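DUF1611 domain-containing protein (Anabaena variabilis, PDB 2OBN) is of unknown function but joins a Rossmann-like domain to a P-loop domain of the NTPase clan, which suggests that it may bind a nucleotide. Local coordinates at residues B[98-103]-B[118-123]; B[109-114]-B[202-207]; B[14-17]-B[21-24]. The protein carries 2 engineered substitutions. All blocks are in the same frame, centred on the assembly; numbering follows the deposited sequence.

Contact 1: B[98-103]-B[118-123]; sequences TALQAG and PDLNAL
Leu100, near the end of helix 92-101, reaches over to the short helix 118-121 and the turn that follows it, and its side chain does most of the joining. At its root, CB lies 3.7 Å from CB of Leu123. The first torsion puts CG anti to the carbonyl carbon (chi1 -67°), and from there the branch runs out to Leu120. CD1 does the touching at the tip: it rests 3.4 Å from the backbone O of Leu120 and packs on CB and CD2 of the same residue, the two leucines crossing at about a right angle. Leu124 and Trp93 extend this apolar patch, the former against Leu100 and the latter against Leu120.

Farther out, Gln101 lies obliquely across Leu123, its CG 4.1 Å from Leu123 CD1 and its OE1 3.9 Å from Leu123 CD2, so the amide oxygen rests near a methyl without a hydrogen bond to this segment. On the backbone side, the O atoms of Leu100 and Leu123 stand 3.2 Å apart; both are acceptors and no bond joins them. The Leu100 O does accept the N-H of Gly103, whose positive phi closes the helix in a Schellman motif.

No hydrogen bond spans the two segments. Leucine packing therefore ties these elements of the Rossmann-like domain together, while backbone bonds such as Gly103 N to Leu100 O and Ala122 N to Pro118 O stay within each segment.

Contact 2: B[109-114]-B[202-207]; sequences GLHTPL and ALDAVR
The loop that leaves strand 105-108 of the Rossmann-like domain meets, at His111, the 3-10 turn 203-205 that leads into helix 208-222 of the P-loop domain. His111 is the one residue of 109-114 that touches 202-207. Its CG is anti to the carbonyl carbon (chi1 -86°), and the ring extends edge first into the turn. CE1 makes the approach, 3.7 Å from the backbone O of Asp204, which lies in the ring plane. Ala205 CA also stands at this edge, 4.1 Å from His111 CE1, whereas the Ala205 methyl is displaced from the ring plane, its CB 4.2 Å from His111 ND1. Asp204 OD1, 3.7 Å from His111 CE1, lies well off the plane, with ring and carboxylate turned 29° from each other.

None of these approaches is a hydrogen bond; the polar ends have their partners outside the two segments. His111 NE2 bonds to OD2 of Asp209 of the second subunit, and Phe210 of that subunit meets the ring with its plane inclined by about 50°. Asp204 OD2 forms a salt bridge with Arg134, which also packs against His111 and Ala205; this arginine probably offsets the negative charge where Asp209 of the second subunit comes close to Asp204. With an alanine here in place of His111, Asp209 of the second subunit is likely to lose this hydrogen-bond mate, and a gap would probably open beside Asp204 and Ala205. The turn itself is held by the N-H of Ala205 on Ala202 O, 3.2 Å away.

In this protein, then, the loop after a Rossmann-like strand meets the turn before a P-loop-domain helix, at a site also lined by the second subunit.

Contact 3: B[14-17]-B[21-24]; sequences LHEG and TIGK
Gly17 and Gly23 bring their backbones together, CA to CA 3.6 Å, in the loop between strand 10-13 and helix 24-32, with Gly23 as the N-cap of that helix. Neither glycine has room for a CB: one on Gly17 would run into Gly23 CA, and one on Gly23 would strike Gly17 O and Leu14 CD1. Gly23 CA also makes a CA-H...O contact with Gly17 O.

The backbones are joined through water. One water donates to Glu16 O and accepts from Thr21 N, spanning two groups 4.2 Å apart; a second donates to Gly17 O and takes the N-H of Gly23.

Among the side chains, Leu14 comes in from the strand end and lays its CD1 against Gly23 CA, 3.6 Å away, while Val40 and Ile81 pack on the same leucine. Ile22 approaches from the other segment. With CG1 held between the backbone N and the carbonyl carbon (chi1 65°), its chain runs out over the 14-17 turn: CG1 lies 4.0 Å from Gly17 CA, and CD1 ends 3.6 Å from His15 O. The same methyl reaches Glu16 CB, 4.0 Å away, the two side chains passing at a slant. His15 sends its ring the other way, its NE2 bonded to Glu95 and its ND1 to the backbone N of Arg43.

A glycine-containing turn after the first strand of a parallel 3-2-1-4-5-6 sheet is where Rossmann folds commonly bind a dinucleotide, though no such binding is established here. Direct hydrogen bonds between the segments are absent. Two glycines allow the close approach, water links the polar backbone groups, and apolar carbons from Leu14 and Ile22 fill in around them.

How the contacts relate
All three contacts are partly buried, and none has a direct hydrogen bond between its segments. Contact 1 is the most distant from the chain's centre, about 29 Å between centres, and joins helical elements at one end of the Rossmann-like domain through leucines. Contact 3 lies in the loop after strand 10-13, next to Val40 of the neighbouring strand 37-41, and relies on glycines and water. Contact 2 alone links the two domains, and its polar groups turn to Arg134 and the second subunit. Contacts 1 and 2 touch, through Leu120 CD1 on Leu114 O (3.8 Å), whereas contact 3 stays about 8 Å from contact 2 at the nearest atoms.

Contact 1: B[98-103]-B[118-123]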
loop_
_atom_site.group_PDB
_atom_site.type_symbol
_atom_site.label_atom_id
_atom_site.label_comp_id
_atom_site.label_asym_id
_atom_site.label_seq_id
_atom_site.Cartn_x
_atom_site.Cartn_y
_atom_site.Cartn_z
ATOM N N THR B 98 -0.723 -34.376 -6.946
ATOM C CA THR B 98 -1.641 -35.499 -6.740
ATOM C C THR B 98 -3.095 -35.090 -6.998
ATOM O O THR B 98 -3.867 -35.851 -7.591
ATOM C CB THR B 98 -1.516 -36.065 -5.307
ATOM O OG1 THR B 98 -0.156 -36.440 -5.061
ATOM C CG2 THR B 98 -2.427 -37.274 -5.110
ATOM N N ALA B 99 -3.465 -33.897 -6.540
ATOM C CA ALA B 99 -4.795 -33.372 -6.786
ATOM C C ALA B 99 -5.000 -33.158 -8.295
ATOM O O ALA B 99 -6.040 -33.535 -8.847
ATOM C CB ALA B 99 -5.002 -32.066 -6.024
ATOM N N LEU B 100 -3.998 -32.586 -8.957
ATOM C CA LEU B 100 -4.098 -32.307 -10.387
ATOM C C LEU B 100 -4.238 -33.568 -11.226
ATOM O O LEU B 100 -5.085 -33.617 -12.125
ATOM C CB LEU B 100 -2.925 -31.443 -10.872
ATOM C CG LEU B 100 -2.896 -30.012 -10.325
ATOM C CD1 LEU B 100 -1.720 -29.258 -10.888
ATOM C CD2 LEU B 100 -4.181 -29.252 -10.635
ATOM N N GLN B 101 -3.431 -34.586 -10.927
ATOM C CA GLN B 101 -3.530 -35.867 -11.631
ATOM C C GLN B 101 -4.850 -36.590 -11.372
ATOM O O GLN B 101 -5.245 -37.422 -12.176
ATOM C CB GLN B 101 -2.366 -36.798 -11.295
ATOM C CG GLN B 101 -1.045 -36.362 -11.907
ATOM C CD GLN B 101 -0.009 -37.466 -11.917
ATOM O OE1 GLN B 101 0.880 -37.487 -12.775
ATOM N NE2 GLN B 101 -0.129 -38.409 -10.981
ATOM N N ALA B 102 -5.521 -36.284 -10.260
ATOM C CA ALA B 102 -6.836 -36.853 -9.949
ATOM C C ALA B 102 -8.011 -36.112 -10.635
ATOM O O ALA B 102 -9.164 -36.439 -10.385
ATOM C CB ALA B 102 -7.045 -36.870 -8.439
ATOM N N GLY B 103 -7.733 -35.126 -11.488
ATOM C CA GLY B 103 -8.784 -34.366 -12.175
ATOM C C GLY B 103 -9.406 -33.248 -11.350
ATOM O O GLY B 103 -10.522 -32.822 -11.638
ATOM N N PRO B 118 4.716 -24.561 -15.339
ATOM C CA PRO B 118 4.639 -25.677 -16.295
ATOM C C PRO B 118 4.414 -27.047 -15.674
ATOM O O PRO B 118 3.653 -27.843 -16.213
ATOM C CB PRO B 118 6.008 -25.652 -16.973
ATOM C CG PRO B 118 6.465 -24.264 -16.864
ATOM C CD PRO B 118 5.906 -23.719 -15.584
ATOM N N ASP B 119 5.057 -27.300 -14.540
ATOM C CA ASP B 119 4.965 -28.593 -13.856
ATOM C C ASP B 119 3.558 -28.884 -13.350
ATOM O O ASP B 119 3.203 -30.050 -13.157
ATOM C CB ASP B 119 5.953 -28.667 -12.683
ATOM C CG ASP B 119 7.376 -28.273 -13.077
ATOM O OD1 ASP B 119 7.569 -27.154 -13.615
ATOM O OD2 ASP B 119 8.304 -29.070 -12.813
ATOM N N LEU B 120 2.781 -27.826 -13.108
ATOM C CA LEU B 120 1.386 -27.946 -12.682
ATOM C C LEU B 120 0.456 -27.887 -13.895
ATOM O O LEU B 120 -0.443 -28.714 -14.006
ATOM C CB LEU B 120 1.025 -26.874 -11.647
ATOM C CG LEU B 120 1.797 -26.918 -10.320
ATOM C CD1 LEU B 120 1.229 -25.878 -9.371
ATOM C CD2 LEU B 120 1.754 -28.309 -9.666
ATOM N N ASN B 121 0.675 -26.940 -14.811
ATOM C CA ASN B 121 -0.133 -26.876 -16.049
ATOM C C ASN B 121 -0.204 -28.165 -16.832
ATOM O O ASN B 121 -1.233 -28.451 -17.436
ATOM C CB ASN B 121 0.368 -25.790 -17.014
ATOM C CG ASN B 121 -0.195 -24.436 -16.697
ATOM O OD1 ASN B 121 -1.318 -24.320 -16.188
ATOM N ND2 ASN B 121 0.564 -23.390 -17.013
ATOM N N ALA B 122 0.896 -28.915 -16.850
ATOM C CA ALA B 122 0.970 -30.178 -17.581
ATOM C C ALA B 122 0.025 -31.231 -17.005
ATOM O O ALA B 122 -0.525 -32.045 -17.748
ATOM C CB ALA B 122 2.397 -30.697 -17.582
ATOM N N LEU B 123 -0.174 -31.188 -15.689
ATOM C CA LEU B 123 -1.033 -32.136 -14.987
ATOM C C LEU B 123 -2.495 -31.698 -14.909
ATOM O O LEU B 123 -3.352 -32.496 -14.546
ATOM C CB LEU B 123 -0.505 -32.349 -13.571
ATOM C CG LEU B 123 0.979 -32.702 -13.441
ATOM C CD1 LEU B 123 1.312 -32.951 -11.977
ATOM C CD2 LEU B 123 1.360 -33.903 -14.292
#

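Contact 2: B[109-114]-B[202-207]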
loop_
_atom_site.group_PDB
_atom_site.type_symbol
_atom_site.label_atom_id
_atom_site.label_comp_id
_atom_site.label_asym_id
_atom_site.label_seq_id
_atom_site.Cartn_x
_atom_site.Cartn_y
_atom_site.Cartn_z
ATOM N N GLY B 109 -4.476 -19.200 -2.405
ATOM C CA GLY B 109 -4.535 -17.883 -1.794
ATOM C C GLY B 109 -3.170 -17.296 -1.464
ATOM O O GLY B 109 -3.077 -16.167 -0.999
ATOM N N LEU B 110 -2.110 -18.054 -1.707
ATOM C CA LEU B 110 -0.765 -17.608 -1.398
ATOM C C LEU B 110 -0.347 -16.506 -2.351
ATOM O O LEU B 110 -0.927 -16.375 -3.429
ATOM C CB LEU B 110 0.219 -18.766 -1.528
ATOM C CG LEU B 110 0.028 -19.991 -0.644
ATOM C CD1 LEU B 110 1.139 -20.971 -0.967
ATOM C CD2 LEU B 110 0.059 -19.633 0.813
ATOM N N HIS B 111 0.658 -15.726 -1.947
ATOM C CA HIS B 111 1.189 -14.646 -2.781
ATOM C C HIS B 111 1.809 -15.186 -4.068
ATOM O O HIS B 111 1.718 -14.546 -5.111
ATOM C CB HIS B 111 2.256 -13.816 -2.042
ATOM C CG HIS B 111 1.719 -12.694 -1.193
ATOM N ND1 HIS B 111 1.241 -11.516 -1.730
ATOM C CD2 HIS B 111 1.687 -12.529 0.152
ATOM C CE1 HIS B 111 0.898 -10.692 -0.757
ATOM N NE2 HIS B 111 1.161 -11.280 0.395
ATOM N N THR B 112 2.472 -16.340 -3.980
ATOM C CA THR B 112 3.125 -16.947 -5.143
ATOM C C THR B 112 2.072 -17.566 -6.081
ATOM O O THR B 112 1.326 -18.474 -5.673
ATOM C CB THR B 112 4.128 -18.038 -4.711
ATOM O OG1 THR B 112 5.115 -17.476 -3.833
ATOM C CG2 THR B 112 4.821 -18.658 -5.921
ATOM N N PRO B 113 2.001 -17.083 -7.338
ATOM C CA PRO B 113 1.015 -17.611 -8.286
ATOM C C PRO B 113 1.386 -18.999 -8.839
ATOM O O PRO B 113 2.540 -19.232 -9.202
ATOM C CB PRO B 113 1.013 -16.569 -9.399
ATOM C CG PRO B 113 2.360 -15.988 -9.364
ATOM C CD PRO B 113 2.825 -16.027 -7.941
ATOM N N LEU B 114 0.403 -19.895 -8.897
ATOM C CA LEU B 114 0.600 -21.269 -9.339
ATOM C C LEU B 114 -0.016 -21.647 -10.703
ATOM O O LEU B 114 0.237 -22.745 -11.203
ATOM C CB LEU B 114 0.038 -22.202 -8.268
ATOM C CG LEU B 114 0.713 -22.172 -6.896
ATOM C CD1 LEU B 114 -0.020 -23.110 -5.935
ATOM C CD2 LEU B 114 2.178 -22.543 -6.972
ATOM N N ALA B 202 -8.143 -9.121 -2.984
ATOM C CA ALA B 202 -7.082 -9.442 -2.029
ATOM C C ALA B 202 -6.157 -8.224 -2.014
ATOM O O ALA B 202 -5.145 -8.193 -2.708
ATOM C CB ALA B 202 -6.335 -10.677 -2.446
ATOM N N LEU B 203 -6.527 -7.227 -1.219
ATOM C CA LEU B 203 -5.829 -5.940 -1.184
ATOM C C LEU B 203 -4.335 -5.976 -0.900
ATOM O O LEU B 203 -3.602 -5.163 -1.460
ATOM C CB LEU B 203 -6.498 -5.023 -0.164
ATOM C CG LEU B 203 -6.019 -3.577 -0.093
ATOM C CD1 LEU B 203 -6.274 -2.871 -1.407
ATOM C CD2 LEU B 203 -6.712 -2.851 1.051
ATOM N N ASP B 204 -3.861 -6.915 -0.078
ATOM C CA ASP B 204 -2.426 -6.940 0.266
ATOM C C ASP B 204 -1.502 -7.352 -0.880
ATOM O O ASP B 204 -0.279 -7.225 -0.771
ATOM C CB ASP B 204 -2.143 -7.733 1.549
ATOM C CG ASP B 204 -2.308 -9.245 1.393
ATOM O OD1 ASP B 204 -2.528 -9.764 0.291
ATOM O OD2 ASP B 204 -2.199 -9.931 2.428
ATOM N N ALA B 205 -2.096 -7.860 -1.961
ATOM C CA ALA B 205 -1.377 -8.223 -3.177
ATOM C C ALA B 205 -1.539 -7.165 -4.273
ATOM O O ALA B 205 -1.040 -7.353 -5.389
ATOM C CB ALA B 205 -1.877 -9.554 -3.680
ATOM N N VAL B 206 -2.272 -6.082 -3.989
ATOM C CA VAL B 206 -2.445 -4.997 -4.964
ATOM C C VAL B 206 -1.253 -4.038 -4.851
ATOM O O VAL B 206 -0.730 -3.802 -3.747
ATOM C CB VAL B 206 -3.764 -4.218 -4.738
ATOM C CG1 VAL B 206 -3.887 -3.033 -5.722
ATOM C CG2 VAL B 206 -4.969 -5.143 -4.890
ATOM N N ARG B 207 -0.811 -3.495 -5.987
ATOM C CA ARG B 207 0.296 -2.530 -5.978
ATOM C C ARG B 207 -0.147 -1.284 -5.227
ATOM O O ARG B 207 -1.315 -0.892 -5.308
ATOM C CB ARG B 207 0.718 -2.156 -7.403
ATOM C CG ARG B 207 1.420 -3.275 -8.158
ATOM C CD ARG B 207 1.530 -2.956 -9.637
ATOM N NE ARG B 207 0.248 -3.108 -10.326
ATOM C CZ ARG B 207 0.058 -2.923 -11.633
ATOM N NH1 ARG B 207 1.047 -2.543 -12.424
ATOM N NH2 ARG B 207 -1.143 -3.101 -12.157
#

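Contact 3: B[14-17]-B[21-24]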
loop_
_atom_site.group_PDB
_atom_site.type_symbol
_atom_site.label_atom_id
_atom_site.label_comp_id
_atom_site.label_asym_id
_atom_site.label_seq_id
_atom_site.Cartn_x
_atom_site.Cartn_y
_atom_site.Cartn_z
ATOM N N LEU B 14 -4.499 -28.726 4.706
ATOM C CA LEU B 14 -4.362 -28.081 6.006
ATOM C C LEU B 14 -3.325 -28.761 6.909
ATOM O O LEU B 14 -3.503 -28.777 8.129
ATOM C CB LEU B 14 -5.756 -28.030 6.678
ATOM C CG LEU B 14 -6.099 -27.103 7.867
ATOM C CD1 LEU B 14 -5.685 -25.655 7.684
ATOM C CD2 LEU B 14 -7.595 -27.166 8.136
ATOM N N HIS B 15 -2.240 -29.280 6.316
ATOM C CA HIS B 15 -1.170 -29.952 7.080
ATOM C C HIS B 15 -0.555 -29.033 8.113
ATOM O O HIS B 15 -0.044 -27.968 7.759
ATOM C CB HIS B 15 -0.019 -30.450 6.192
ATOM C CG HIS B 15 -0.400 -31.536 5.239
ATOM N ND1 HIS B 15 -0.762 -32.796 5.654
ATOM C CD2 HIS B 15 -0.435 -31.559 3.888
ATOM C CE1 HIS B 15 -1.034 -33.541 4.599
ATOM N NE2 HIS B 15 -0.844 -32.812 3.515
ATOM N N GLU B 16 -0.590 -29.464 9.379
ATOM C CA GLU B 16 -0.049 -28.695 10.521
ATOM C C GLU B 16 -0.840 -27.433 10.897
ATOM O O GLU B 16 -0.497 -26.784 11.875
ATOM C CB GLU B 16 1.420 -28.313 10.307
ATOM C CG GLU B 16 2.320 -29.488 9.977
ATOM C CD GLU B 16 3.792 -29.105 9.945
ATOM O OE1 GLU B 16 4.147 -28.099 9.277
ATOM O OE2 GLU B 16 4.590 -29.830 10.588
ATOM N N GLY B 17 -1.895 -27.098 10.151
ATOM C CA GLY B 17 -2.689 -25.921 10.435
ATOM C C GLY B 17 -4.003 -26.136 11.175
ATOM O O GLY B 17 -4.618 -25.152 11.581
ATOM N N THR B 21 -0.498 -23.124 13.996
ATOM C CA THR B 21 -0.622 -21.688 13.733
ATOM C C THR B 21 -0.695 -21.262 12.250
ATOM O O THR B 21 -1.091 -20.135 11.968
ATOM C CB THR B 21 0.577 -20.936 14.363
ATOM O OG1 THR B 21 1.800 -21.478 13.861
ATOM C CG2 THR B 21 0.572 -21.074 15.892
ATOM N N ILE B 22 -0.324 -22.141 11.320
ATOM C CA ILE B 22 -0.282 -21.799 9.873
ATOM C C ILE B 22 -1.575 -22.008 9.041
ATOM O O ILE B 22 -1.605 -21.645 7.849
ATOM C CB ILE B 22 0.873 -22.549 9.158
ATOM C CG1 ILE B 22 0.658 -24.077 9.165
ATOM C CG2 ILE B 22 2.193 -22.200 9.800
ATOM C CD1 ILE B 22 1.699 -24.860 8.392
ATOM N N GLY B 23 -2.628 -22.564 9.658
ATOM C CA GLY B 23 -3.894 -22.840 8.961
ATOM C C GLY B 23 -5.023 -21.818 9.092
ATOM O O GLY B 23 -6.194 -22.188 8.932
ATOM N N LYS B 24 -4.701 -20.543 9.351
ATOM C CA LYS B 24 -5.736 -19.511 9.532
ATOM C C LYS B 24 -6.776 -19.486 8.417
ATOM O O LYS B 24 -7.960 -19.337 8.672
ATOM C CB LYS B 24 -5.117 -18.117 9.675
HETATM O O HOH W 1 1.406 -25.064 12.501
HETATM O O HOH W 2 -3.547 -22.924 12.133
#